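Local coordinates for annexin (Schistosoma mansoni, PDB 4MDU), which binds acidic phospholipid membranes in a calcium-dependent manner, aggregates liposomes when calcium is present and takes part in reproduction of the worm and in its interaction with the host, at residues 119-124 against 164-169; 131-136 against 309-314; 112-117 against 151-156; 179-184 against 277-282. All blocks are in the same frame, centred on the assembly; numbering follows the deposited sequence.

All four contacts involve the second annexin repeat. Contacts 1 and 3 lie within that repeat, share helix 109-122 and have centres about 9 Å apart; contact 2 crosses to the fourth repeat and contact 4 to the third. Along the chain the segments of contacts 1, 2 and 3 alternate, whereas contact 4 is nested inside the loop that contact 2 closes. Contact 2 is nearest the centre of the chain, its centre about 14-15 Å from each of the others, while the centres of contacts 3 and 4 are about 22 Å apart. L131 and F135 touch residues of contacts 1, 3 and 4, so helix 128-136 links the contacts within the repeat to those with the third and fourth.

Contact 1 of 4, residues 119-124 against 164-169; sequences YAMKGL and RSLVTD
The carboxylate of D169, whose CB meets M121 CE at 3.9 Å, is held at both oxygens. OD1 receives R164 NE at 2.9 Å on its syn lone pair, and it lies close to the guanidinium plane, 14° out of it. A second, weak bond comes from R164 NH2, while OD2 is hydrogen-bonded to Y150 OH on helix 140-156. The acid is therefore fixed in rotation by an arginine from its own segment and a tyrosine from a neighbouring helix, and its negative charge is probably well balanced. This is the calcium end of an annexin repeat, where helix 109-122 runs into the MKGLG loop and helix 166-169 stands beside it. M121 and G123 are ligands of one calcium site, with G125 and E173, here without its ion; G123 is the first residue to leave helical geometry. The CB of M121 points toward helix 166-169, and the chain spans the gap. Its CG stands anti to the carbonyl carbon, and the bend at chi3 (-66°) turns the methyl across the short helix, while SD lies 4.0 Å from D169 O. Y150 touches M121 and L166 as well, so it contributes to both the polar and the apolar half of the contact. The two apolar chains cross at about a right angle, with M121 CE 3.6 Å from L166 CD1.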
loop_
_atom_site.group_PDB
_atom_site.type_symbol
_atom_site.label_atom_id
_atom_site.label_comp_id
_atom_site.label_asym_id
_atom_site.label_seq_id
_atom_site.Cartn_x
_atom_site.Cartn_y
_atom_site.Cartn_z
ATOM N N TYR B 119 11.797 11.494 7.720
ATOM C CA TYR B 119 11.792 10.125 8.232
ATOM C C TYR B 119 11.145 9.130 7.259
ATOM O O TYR B 119 11.565 7.978 7.153
ATOM C CB TYR B 119 11.171 10.063 9.640
ATOM C CG TYR B 119 12.086 10.671 10.692
ATOM C CD1 TYR B 119 13.338 10.114 10.941
ATOM C CD2 TYR B 119 11.715 11.806 11.420
ATOM C CE1 TYR B 119 14.195 10.651 11.885
ATOM C CE2 TYR B 119 12.582 12.362 12.380
ATOM C CZ TYR B 119 13.825 11.768 12.598
ATOM O OH TYR B 119 14.718 12.265 13.524
ATOM N N ALA B 120 10.142 9.585 6.524
ATOM C CA ALA B 120 9.466 8.711 5.572
ATOM C C ALA B 120 10.410 8.263 4.456
ATOM O O ALA B 120 10.185 7.232 3.805
ATOM C CB ALA B 120 8.240 9.405 4.989
ATOM N N MET B 121 11.469 9.034 4.234
ATOM C CA MET B 121 12.402 8.716 3.155
ATOM C C MET B 121 13.761 8.205 3.641
ATOM O O MET B 121 14.350 7.328 3.024
ATOM C CB MET B 121 12.556 9.916 2.216
ATOM C CG MET B 121 11.254 10.290 1.501
ATOM S SD MET B 121 11.423 11.703 0.402
ATOM C CE MET B 121 11.776 13.025 1.558
ATOM N N LYS B 122 14.244 8.731 4.759
ATOM C CA LYS B 122 15.604 8.436 5.194
ATOM C C LYS B 122 15.795 6.986 5.650
ATOM O O LYS B 122 16.908 6.470 5.641
ATOM C CB LYS B 122 16.031 9.392 6.309
ATOM N N GLY B 123 14.713 6.335 6.055
ATOM C CA GLY B 123 14.807 4.977 6.549
ATOM C C GLY B 123 14.938 3.931 5.455
ATOM O O GLY B 123 15.296 4.226 4.309
ATOM N N LEU B 124 14.660 2.689 5.835
ATOM C CA LEU B 124 14.698 1.560 4.920
ATOM C C LEU B 124 13.362 1.446 4.198
ATOM O O LEU B 124 12.316 1.294 4.831
ATOM C CB LEU B 124 14.984 0.280 5.700
ATOM C CG LEU B 124 16.395 0.208 6.268
ATOM C CD1 LEU B 124 16.498 -0.870 7.325
ATOM C CD2 LEU B 124 17.380 -0.027 5.137
ATOM N N ARG B 164 21.562 19.803 -1.019
ATOM C CA ARG B 164 20.606 18.702 -0.936
ATOM C C ARG B 164 19.247 19.243 -0.495
ATOM O O ARG B 164 19.182 20.117 0.374
ATOM C CB ARG B 164 21.110 17.656 0.054
ATOM C CG ARG B 164 20.181 16.483 0.289
ATOM C CD ARG B 164 20.941 15.294 0.866
ATOM N NE ARG B 164 20.050 14.297 1.449
ATOM C CZ ARG B 164 20.040 13.971 2.739
ATOM N NH1 ARG B 164 20.885 14.562 3.578
ATOM N NH2 ARG B 164 19.190 13.055 3.193
ATOM N N SER B 165 18.172 18.731 -1.093
ATOM C CA SER B 165 16.832 19.246 -0.819
ATOM C C SER B 165 15.764 18.148 -0.760
ATOM O O SER B 165 16.051 16.966 -0.966
ATOM C CB SER B 165 16.435 20.227 -1.911
ATOM O OG SER B 165 15.886 19.504 -2.997
ATOM N N LEU B 166 14.521 18.553 -0.508
ATOM C CA LEU B 166 13.403 17.614 -0.493
ATOM C C LEU B 166 13.351 16.815 -1.788
ATOM O O LEU B 166 13.246 15.597 -1.762
ATOM C CB LEU B 166 12.068 18.334 -0.234
ATOM C CG LEU B 166 10.782 17.486 -0.254
ATOM C CD1 LEU B 166 10.811 16.387 0.822
ATOM C CD2 LEU B 166 9.540 18.350 -0.079
ATOM N N VAL B 167 13.416 17.490 -2.932
ATOM C CA VAL B 167 13.343 16.768 -4.205
ATOM C C VAL B 167 14.527 15.824 -4.428
ATOM O O VAL B 167 14.373 14.740 -4.996
ATOM C CB VAL B 167 13.194 17.716 -5.423
ATOM C CG1 VAL B 167 13.165 16.909 -6.697
ATOM C CG2 VAL B 167 11.920 18.532 -5.311
ATOM N N THR B 168 15.703 16.235 -3.970
ATOM C CA THR B 168 16.876 15.364 -4.025
ATOM C C THR B 168 16.579 14.007 -3.409
ATOM O O THR B 168 17.016 12.971 -3.909
ATOM C CB THR B 168 18.066 15.930 -3.228
ATOM O OG1 THR B 168 18.117 17.354 -3.344
ATOM C CG2 THR B 168 19.358 15.320 -3.724
ATOM N N ASP B 169 15.850 14.024 -2.303
ATOM C CA ASP B 169 15.610 12.807 -1.536
ATOM C C ASP B 169 14.504 11.937 -2.128
ATOM O O ASP B 169 14.478 10.710 -1.939
ATOM C CB ASP B 169 15.301 13.164 -0.085
ATOM C CG ASP B 169 16.549 13.534 0.688
ATOM O OD1 ASP B 169 17.650 13.339 0.141
ATOM O OD2 ASP B 169 16.438 13.996 1.841
#

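Contact 2 of 4, residues 131-136 against 309-314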
loop_
_atom_site.group_PDB
_atom_site.type_symbol
_atom_site.label_atom_id
_atom_site.label_comp_id
_atom_site.label_asym_id
_atom_site.label_seq_id
_atom_site.Cartn_x
_atom_site.Cartn_y
_atom_site.Cartn_z
ATOM N N LEU B 131 3.994 10.083 2.332
ATOM C CA LEU B 131 4.213 11.088 1.276
ATOM C C LEU B 131 2.874 11.487 0.652
ATOM O O LEU B 131 2.561 12.670 0.524
ATOM C CB LEU B 131 5.161 10.572 0.187
ATOM C CG LEU B 131 6.520 10.054 0.613
ATOM C CD1 LEU B 131 7.457 9.850 -0.625
ATOM C CD2 LEU B 131 7.110 10.997 1.629
ATOM N N ILE B 132 2.062 10.487 0.308
ATOM C CA ILE B 132 0.725 10.755 -0.212
ATOM C C ILE B 132 -0.115 11.587 0.751
ATOM O O ILE B 132 -0.714 12.596 0.367
ATOM C CB ILE B 132 -0.026 9.463 -0.516
ATOM C CG1 ILE B 132 0.711 8.671 -1.589
ATOM C CG2 ILE B 132 -1.436 9.780 -0.959
ATOM C CD1 ILE B 132 -0.005 7.426 -2.037
ATOM N N GLU B 133 -0.149 11.166 2.009
ATOM C CA GLU B 133 -0.950 11.838 3.035
ATOM C C GLU B 133 -0.594 13.318 3.198
ATOM O O GLU B 133 -1.466 14.193 3.284
ATOM C CB GLU B 133 -0.796 11.116 4.394
ATOM C CG GLU B 133 -1.549 11.818 5.528
ATOM C CD GLU B 133 -0.756 11.871 6.826
ATOM O OE1 GLU B 133 -0.303 10.807 7.281
ATOM O OE2 GLU B 133 -0.586 12.976 7.387
ATOM N N ILE B 134 0.698 13.591 3.267
ATOM C CA ILE B 134 1.184 14.947 3.465
ATOM C C ILE B 134 1.099 15.813 2.193
ATOM O O ILE B 134 0.491 16.888 2.210
ATOM C CB ILE B 134 2.632 14.930 4.009
ATOM C CG1 ILE B 134 2.633 14.393 5.450
ATOM C CG2 ILE B 134 3.238 16.329 3.946
ATOM C CD1 ILE B 134 3.991 14.424 6.101
ATOM N N PHE B 135 1.674 15.342 1.089
ATOM C CA PHE B 135 1.686 16.150 -0.137
ATOM C C PHE B 135 0.293 16.490 -0.627
ATOM O O PHE B 135 0.035 17.615 -1.063
ATOM C CB PHE B 135 2.475 15.457 -1.242
ATOM C CG PHE B 135 3.944 15.421 -0.981
ATOM C CD1 PHE B 135 4.552 16.446 -0.276
ATOM C CD2 PHE B 135 4.717 14.360 -1.417
ATOM C CE1 PHE B 135 5.922 16.423 -0.020
ATOM C CE2 PHE B 135 6.089 14.327 -1.169
ATOM C CZ PHE B 135 6.688 15.354 -0.465
ATOM N N THR B 136 -0.607 15.513 -0.567
ATOM C CA THR B 136 -2.006 15.754 -0.908
ATOM C C THR B 136 -2.544 17.021 -0.250
ATOM O O THR B 136 -3.290 17.780 -0.871
ATOM C CB THR B 136 -2.884 14.557 -0.505
ATOM O OG1 THR B 136 -2.646 13.481 -1.418
ATOM C CG2 THR B 136 -4.333 14.924 -0.554
ATOM N N ASP B 309 3.919 5.580 15.470
ATOM C CA ASP B 309 3.412 6.052 14.187
ATOM C C ASP B 309 2.803 7.427 14.388
ATOM O O ASP B 309 1.871 7.582 15.186
ATOM C CB ASP B 309 2.353 5.112 13.613
ATOM C CG ASP B 309 2.064 5.402 12.144
ATOM O OD1 ASP B 309 2.818 4.877 11.300
ATOM O OD2 ASP B 309 1.096 6.144 11.831
ATOM N N TYR B 310 3.306 8.414 13.643
ATOM C CA TYR B 310 2.965 9.807 13.901
ATOM C C TYR B 310 1.723 10.278 13.183
ATOM O O TYR B 310 1.280 11.405 13.403
ATOM C CB TYR B 310 4.135 10.710 13.531
ATOM C CG TYR B 310 5.135 10.863 14.638
ATOM C CD1 TYR B 310 5.330 12.090 15.246
ATOM C CD2 TYR B 310 5.872 9.780 15.087
ATOM C CE1 TYR B 310 6.246 12.245 16.267
ATOM C CE2 TYR B 310 6.788 9.920 16.116
ATOM C CZ TYR B 310 6.975 11.159 16.700
ATOM O OH TYR B 310 7.887 11.324 17.720
ATOM N N ALA B 311 1.145 9.408 12.353
ATOM C CA ALA B 311 0.030 9.799 11.490
ATOM C C ALA B 311 -1.180 10.342 12.250
ATOM O O ALA B 311 -1.730 11.390 11.893
ATOM C CB ALA B 311 -0.377 8.642 10.551
ATOM N N LEU B 312 -1.575 9.639 13.310
ATOM C CA LEU B 312 -2.748 10.032 14.080
ATOM C C LEU B 312 -2.617 11.432 14.625
ATOM O O LEU B 312 -3.519 12.263 14.457
ATOM C CB LEU B 312 -3.005 9.058 15.239
ATOM C CG LEU B 312 -4.156 9.465 16.161
ATOM C CD1 LEU B 312 -5.478 9.590 15.408
ATOM C CD2 LEU B 312 -4.300 8.444 17.309
ATOM N N MET B 313 -1.500 11.697 15.297
ATOM C CA MET B 313 -1.289 13.025 15.866
ATOM C C MET B 313 -1.020 14.085 14.767
ATOM O O MET B 313 -1.469 15.223 14.891
ATOM C CB MET B 313 -0.207 13.011 16.979
ATOM C CG MET B 313 1.238 12.845 16.522
ATOM S SD MET B 313 2.457 12.939 17.874
ATOM C CE MET B 313 2.727 11.204 18.164
ATOM N N ARG B 314 -0.321 13.711 13.692
ATOM C CA ARG B 314 -0.104 14.662 12.589
ATOM C C ARG B 314 -1.442 15.121 12.012
ATOM O O ARG B 314 -1.705 16.318 11.884
ATOM C CB ARG B 314 0.765 14.063 11.488
ATOM C CG ARG B 314 0.927 15.007 10.266
ATOM C CD ARG B 314 1.985 14.509 9.271
ATOM N NE ARG B 314 1.714 13.155 8.805
ATOM C CZ ARG B 314 2.415 12.082 9.160
ATOM N NH1 ARG B 314 3.471 12.197 9.962
ATOM N NH2 ARG B 314 2.070 10.888 8.701
#
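E133 and R314 come from opposite directions, on helices of different repeats, and are joined by a buried salt bridge of two hydrogen bonds. The guanidinium meets the carboxylate side-on, with R314 NE giving to E133 OE2 at 2.7 Å and R314 NH2 to E133 OE1 at 2.8 Å. Both bonds are nearly straight, at 166° and 168°. The donors use the syn side of each oxygen yet stand out of the carboxylate plane, with the planes of the two flat groups 21° apart. Each carboxylate oxygen thus has its own N-H, and the pairing fixes the rotation of both groups. A bend at chi3 in the otherwise extended R314 turns its NE/NH2 edge toward the acid. I134 CD1 lies over one face of the guanidinium, and A311 CB sits 3.9 Å from E133 OE1. Helix 128-136 belongs to the second repeat and helix 311-320 to the fourth. Such buried ion pairs between these repeats are a feature of the hydrophilic centre of the annexin core, with which this one is consistent. R314 also packs on L113 and S116 of helix 109-122, and E133 on W297 of helix 290-301. Several backbone carbonyls have side-chain donors nearby: I132 O takes T136 OG1 and, from the opposite face of its plane, T136 N, I134 O takes T137 OG1, and R314 O takes T318 OG1. At the start of the second helix, D309 OD2 accepts a weak capping bond from A311 N at 3.3 Å.

Contact 3 of 4, residues 112-117 against 151-156; sequences MLAKSL and KQVLKD
V153 reaches from helix 140-156 to helix 109-122 and meets A114 and K115 there. Its CB points toward the other helix but stops 5.0 Å from A114 CB, so the branches make the contact. CG2 is the branch that reaches furthest in: it lies 4.1 Å from A114 CB, 4.0 Å from K115 N and 4.1 Å from K115 CG. It is placed there by chi1 of 163°, which sets CG1 anti to the backbone N and CG2 anti to the carbonyl carbon, facing the joint between the two residues. CG1, the other tip, comes within 4.3 Å of K115 CG, a looser approach. The K115 chain crosses V153 at about a right angle and then runs on, extended beyond CG. Its ammonium ends 6.7 Å from D156, measured from K115 NZ to D156 OD2; this is too far for a salt bridge, though the opposite charges may attract weakly. D156 OD2 is hydrogen-bonded instead to Y111 OH, one residue before the segment. The fit is apolar: buried V153 and A114 face each other, with the partly exposed aliphatic part of K115 at the border. A114 is enclosed further by V146, A149 and Y150 of the same helix 140-156. One turn further on, L117 packs against L131, I134 and F135 of helix 128-136. This is the packing of an annexin repeat, in which one long helix, here 140-156, is laid across the bundle formed by the other four.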
loop_
_atom_site.group_PDB
_atom_site.type_symbol
_atom_site.label_atom_id
_atom_site.label_comp_id
_atom_site.label_asym_id
_atom_site.label_seq_id
_atom_site.Cartn_x
_atom_site.Cartn_y
_atom_site.Cartn_z
ATOM N N MET B 112 7.410 20.663 11.168
ATOM C CA MET B 112 6.842 19.396 11.612
ATOM C C MET B 112 6.584 18.475 10.419
ATOM O O MET B 112 6.934 17.297 10.444
ATOM C CB MET B 112 5.570 19.633 12.423
ATOM C CG MET B 112 5.046 18.373 13.080
ATOM S SD MET B 112 3.707 17.763 12.081
ATOM C CE MET B 112 2.432 18.711 12.856
ATOM N N LEU B 113 6.007 19.013 9.352
ATOM C CA LEU B 113 5.736 18.170 8.199
ATOM C C LEU B 113 7.048 17.737 7.559
ATOM O O LEU B 113 7.200 16.581 7.136
ATOM C CB LEU B 113 4.802 18.860 7.202
ATOM C CG LEU B 113 3.401 19.096 7.764
ATOM C CD1 LEU B 113 2.563 19.852 6.742
ATOM C CD2 LEU B 113 2.741 17.775 8.160
ATOM N N ALA B 114 8.014 18.643 7.501
ATOM C CA ALA B 114 9.280 18.296 6.845
ATOM C C ALA B 114 10.005 17.170 7.604
ATOM O O ALA B 114 10.540 16.251 7.004
ATOM C CB ALA B 114 10.188 19.537 6.654
ATOM N N LYS B 115 10.000 17.228 8.927
ATOM C CA LYS B 115 10.623 16.159 9.697
ATOM C C LYS B 115 9.989 14.791 9.396
ATOM O O LYS B 115 10.694 13.811 9.161
ATOM C CB LYS B 115 10.580 16.471 11.190
ATOM C CG LYS B 115 11.961 16.562 11.843
ATOM C CD LYS B 115 11.850 16.755 13.354
ATOM C CE LYS B 115 13.211 16.843 14.022
ATOM N NZ LYS B 115 13.100 16.979 15.507
ATOM N N SER B 116 8.666 14.722 9.382
ATOM C CA SER B 116 7.998 13.475 9.001
ATOM C C SER B 116 8.346 13.040 7.576
ATOM O O SER B 116 8.457 11.846 7.309
ATOM C CB SER B 116 6.472 13.581 9.141
ATOM O OG SER B 116 6.094 13.768 10.492
ATOM N N LEU B 117 8.494 13.989 6.654
ATOM C CA LEU B 117 8.859 13.631 5.278
ATOM C C LEU B 117 10.254 13.046 5.296
ATOM O O LEU B 117 10.529 12.014 4.683
ATOM C CB LEU B 117 8.798 14.850 4.333
ATOM C CG LEU B 117 7.388 15.353 4.009
ATOM C CD1 LEU B 117 7.454 16.702 3.282
ATOM C CD2 LEU B 117 6.620 14.311 3.188
ATOM N N LYS B 151 15.074 21.642 4.026
ATOM C CA LYS B 151 16.488 22.011 3.947
ATOM C C LYS B 151 17.037 22.330 5.341
ATOM O O LYS B 151 18.188 22.031 5.645
ATOM C CB LYS B 151 16.725 23.163 2.948
ATOM C CG LYS B 151 16.495 22.748 1.488
ATOM C CD LYS B 151 16.784 23.873 0.497
ATOM C CE LYS B 151 18.271 24.194 0.442
ATOM N NZ LYS B 151 19.095 23.013 0.045
ATOM N N GLN B 152 16.195 22.908 6.190
ATOM C CA GLN B 152 16.578 23.201 7.563
ATOM C C GLN B 152 16.623 21.946 8.445
ATOM O O GLN B 152 17.339 21.908 9.449
ATOM C CB GLN B 152 15.644 24.250 8.171
ATOM C CG GLN B 152 16.075 24.721 9.559
ATOM C CD GLN B 152 17.509 25.230 9.579
ATOM O OE1 GLN B 152 18.036 25.689 8.563
ATOM N NE2 GLN B 152 18.151 25.131 10.730
ATOM N N VAL B 153 15.850 20.924 8.087
ATOM C CA VAL B 153 15.912 19.666 8.817
ATOM C C VAL B 153 17.227 18.967 8.475
ATOM O O VAL B 153 17.870 18.374 9.341
ATOM C CB VAL B 153 14.730 18.737 8.480
ATOM C CG1 VAL B 153 15.034 17.307 8.916
ATOM C CG2 VAL B 153 13.435 19.243 9.127
ATOM N N LEU B 154 17.630 19.050 7.208
ATOM C CA LEU B 154 18.876 18.431 6.775
ATOM C C LEU B 154 20.079 19.043 7.488
ATOM O O LEU B 154 21.049 18.349 7.788
ATOM C CB LEU B 154 19.045 18.528 5.261
ATOM C CG LEU B 154 18.042 17.715 4.440
ATOM C CD1 LEU B 154 18.218 17.990 2.961
ATOM C CD2 LEU B 154 18.172 16.237 4.726
ATOM N N LYS B 155 20.022 20.337 7.771
ATOM C CA LYS B 155 21.129 20.964 8.480
ATOM C C LYS B 155 21.103 20.456 9.903
ATOM O O LYS B 155 22.122 20.035 10.445
ATOM C CB LYS B 155 21.008 22.490 8.471
ATOM C CG LYS B 155 20.895 23.107 7.084
ATOM N N ASP B 156 19.921 20.486 10.500
ATOM C CA ASP B 156 19.734 20.038 11.875
ATOM C C ASP B 156 20.147 18.580 12.109
ATOM O O ASP B 156 20.514 18.206 13.224
ATOM C CB ASP B 156 18.275 20.237 12.293
ATOM C CG ASP B 156 17.919 21.697 12.486
ATOM O OD1 ASP B 156 18.765 22.555 12.165
ATOM O OD2 ASP B 156 16.793 21.985 12.951
#

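Contact 4 of 4, residues 179-184 against 277-282; sequences EYALLS and RKLLVA
A single methyl, L279 CD2, does nearly all the touching, wedged against A181 and L182 of the facing helix. It lies 3.6 Å from A181 CB, 3.6 Å from L182 N and 3.7 Å from L182 CD1. The leucine chains approach each other at a slant, and all three residues are buried. CG of L279 stands anti to the backbone N (chi1 173°), which carries CD2 toward A181 and L182. Beyond this spot L182 also packs on L131 and F135 of helix 128-136, and A181 on T238 of helix 236-243. Helix 177-187 belongs to the second annexin repeat and helix 274-288 to the third, and this apolar seam is part of the close pairing of those repeats found in the annexin fold. It lies beside a calcium site whose ligands come from both: the side chain of L182 is about 4 Å from that of D128, and the side chain of L279 about 6 Å from that of D275. Away from L279 CD2 the packing soon loosens. L280 CD2 stays 5.2 Å from A181 CB, and L280 leans on I237 and I268 instead, while the exposed K278 turns outward to a salt bridge from its NZ to D275 OD1. The partly exposed S184 folds back on its own helix, S184 OG giving a hydrogen bond to A181 O at 2.7 Å.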
loop_
_atom_site.group_PDB
_atom_site.type_symbol
_atom_site.label_atom_id
_atom_site.label_comp_id
_atom_site.label_asym_id
_atom_site.label_seq_id
_atom_site.Cartn_x
_atom_site.Cartn_y
_atom_site.Cartn_z
ATOM N N GLU B 179 5.726 8.206 -9.082
ATOM C CA GLU B 179 6.837 9.080 -8.718
ATOM C C GLU B 179 6.749 10.407 -9.456
ATOM O O GLU B 179 6.993 11.479 -8.892
ATOM C CB GLU B 179 8.175 8.401 -9.015
ATOM C CG GLU B 179 8.504 7.235 -8.103
ATOM C CD GLU B 179 7.710 5.978 -8.429
ATOM O OE1 GLU B 179 6.991 5.988 -9.450
ATOM O OE2 GLU B 179 7.815 4.980 -7.670
ATOM N N TYR B 180 6.391 10.326 -10.727
ATOM C CA TYR B 180 6.262 11.521 -11.532
ATOM C C TYR B 180 5.148 12.398 -10.962
ATOM O O TYR B 180 5.335 13.611 -10.785
ATOM C CB TYR B 180 5.998 11.154 -12.992
ATOM C CG TYR B 180 5.835 12.359 -13.894
ATOM C CD1 TYR B 180 4.611 13.014 -13.985
ATOM C CD2 TYR B 180 6.901 12.850 -14.643
ATOM C CE1 TYR B 180 4.447 14.123 -14.796
ATOM C CE2 TYR B 180 6.745 13.964 -15.475
ATOM C CZ TYR B 180 5.512 14.595 -15.545
ATOM O OH TYR B 180 5.320 15.701 -16.353
ATOM N N ALA B 181 4.004 11.788 -10.649
ATOM C CA ALA B 181 2.881 12.542 -10.079
ATOM C C ALA B 181 3.265 13.139 -8.740
ATOM O O ALA B 181 2.944 14.293 -8.445
ATOM C CB ALA B 181 1.632 11.661 -9.933
ATOM N N LEU B 182 3.964 12.351 -7.928
ATOM C CA LEU B 182 4.435 12.823 -6.626
ATOM C C LEU B 182 5.271 14.088 -6.804
ATOM O O LEU B 182 5.037 15.095 -6.136
ATOM C CB LEU B 182 5.264 11.733 -5.943
ATOM C CG LEU B 182 5.129 11.559 -4.430
ATOM C CD1 LEU B 182 3.679 11.516 -4.043
ATOM C CD2 LEU B 182 5.852 10.278 -3.963
ATOM N N LEU B 183 6.238 14.026 -7.721
ATOM C CA LEU B 183 7.081 15.179 -8.071
ATOM C C LEU B 183 6.302 16.400 -8.553
ATOM O O LEU B 183 6.705 17.532 -8.291
ATOM C CB LEU B 183 8.105 14.804 -9.145
ATOM C CG LEU B 183 9.535 14.460 -8.721
ATOM C CD1 LEU B 183 9.843 14.960 -7.309
ATOM C CD2 LEU B 183 9.769 12.965 -8.836
ATOM N N SER B 184 5.208 16.179 -9.273
ATOM C CA SER B 184 4.410 17.308 -9.754
ATOM C C SER B 184 3.772 18.070 -8.596
ATOM O O SER B 184 3.706 19.297 -8.626
ATOM C CB SER B 184 3.340 16.867 -10.759
ATOM O OG SER B 184 2.236 16.267 -10.111
ATOM N N ARG B 277 -2.573 4.988 -8.246
ATOM C CA ARG B 277 -4.017 5.073 -8.003
ATOM C C ARG B 277 -4.317 5.737 -6.665
ATOM O O ARG B 277 -5.178 6.615 -6.571
ATOM C CB ARG B 277 -4.664 3.686 -8.089
ATOM C CG ARG B 277 -6.022 3.588 -7.414
ATOM C CD ARG B 277 -6.704 2.275 -7.746
ATOM N NE ARG B 277 -5.766 1.162 -7.676
ATOM C CZ ARG B 277 -6.037 -0.075 -8.085
ATOM N NH1 ARG B 277 -7.233 -0.364 -8.597
ATOM N NH2 ARG B 277 -5.113 -1.025 -7.987
ATOM N N LYS B 278 -3.595 5.320 -5.626
ATOM C CA LYS B 278 -3.861 5.818 -4.280
ATOM C C LYS B 278 -3.591 7.322 -4.197
ATOM O O LYS B 278 -4.332 8.058 -3.546
ATOM C CB LYS B 278 -3.021 5.067 -3.226
ATOM C CG LYS B 278 -3.200 3.552 -3.206
ATOM C CD LYS B 278 -2.442 2.925 -2.028
ATOM C CE LYS B 278 -2.149 1.436 -2.240
ATOM N NZ LYS B 278 -0.726 1.171 -2.649
ATOM N N LEU B 279 -2.517 7.776 -4.830
ATOM C CA LEU B 279 -2.228 9.206 -4.873
ATOM C C LEU B 279 -3.358 9.960 -5.610
ATOM O O LEU B 279 -3.938 10.909 -5.078
ATOM C CB LEU B 279 -0.858 9.461 -5.521
ATOM C CG LEU B 279 -0.499 10.934 -5.777
ATOM C CD1 LEU B 279 -0.558 11.708 -4.484
ATOM C CD2 LEU B 279 0.879 11.104 -6.431
ATOM N N LEU B 280 -3.686 9.525 -6.822
ATOM C CA LEU B 280 -4.776 10.152 -7.581
ATOM C C LEU B 280 -6.083 10.122 -6.794
ATOM O O LEU B 280 -6.806 11.119 -6.735
ATOM C CB LEU B 280 -4.978 9.450 -8.924
ATOM C CG LEU B 280 -3.814 9.523 -9.920
ATOM C CD1 LEU B 280 -4.121 8.756 -11.200
ATOM C CD2 LEU B 280 -3.539 10.961 -10.236
ATOM N N VAL B 281 -6.390 8.980 -6.182
ATOM C CA VAL B 281 -7.635 8.865 -5.427
ATOM C C VAL B 281 -7.634 9.805 -4.239
ATOM O O VAL B 281 -8.630 10.505 -3.981
ATOM C CB VAL B 281 -7.912 7.431 -4.958
ATOM C CG1 VAL B 281 -8.988 7.444 -3.876
ATOM C CG2 VAL B 281 -8.325 6.546 -6.143
ATOM N N ALA B 282 -6.510 9.837 -3.524
ATOM C CA ALA B 282 -6.360 10.785 -2.420
ATOM C C ALA B 282 -6.628 12.223 -2.883
ATOM O O ALA B 282 -7.432 12.940 -2.275
ATOM C CB ALA B 282 -4.975 10.684 -1.797
#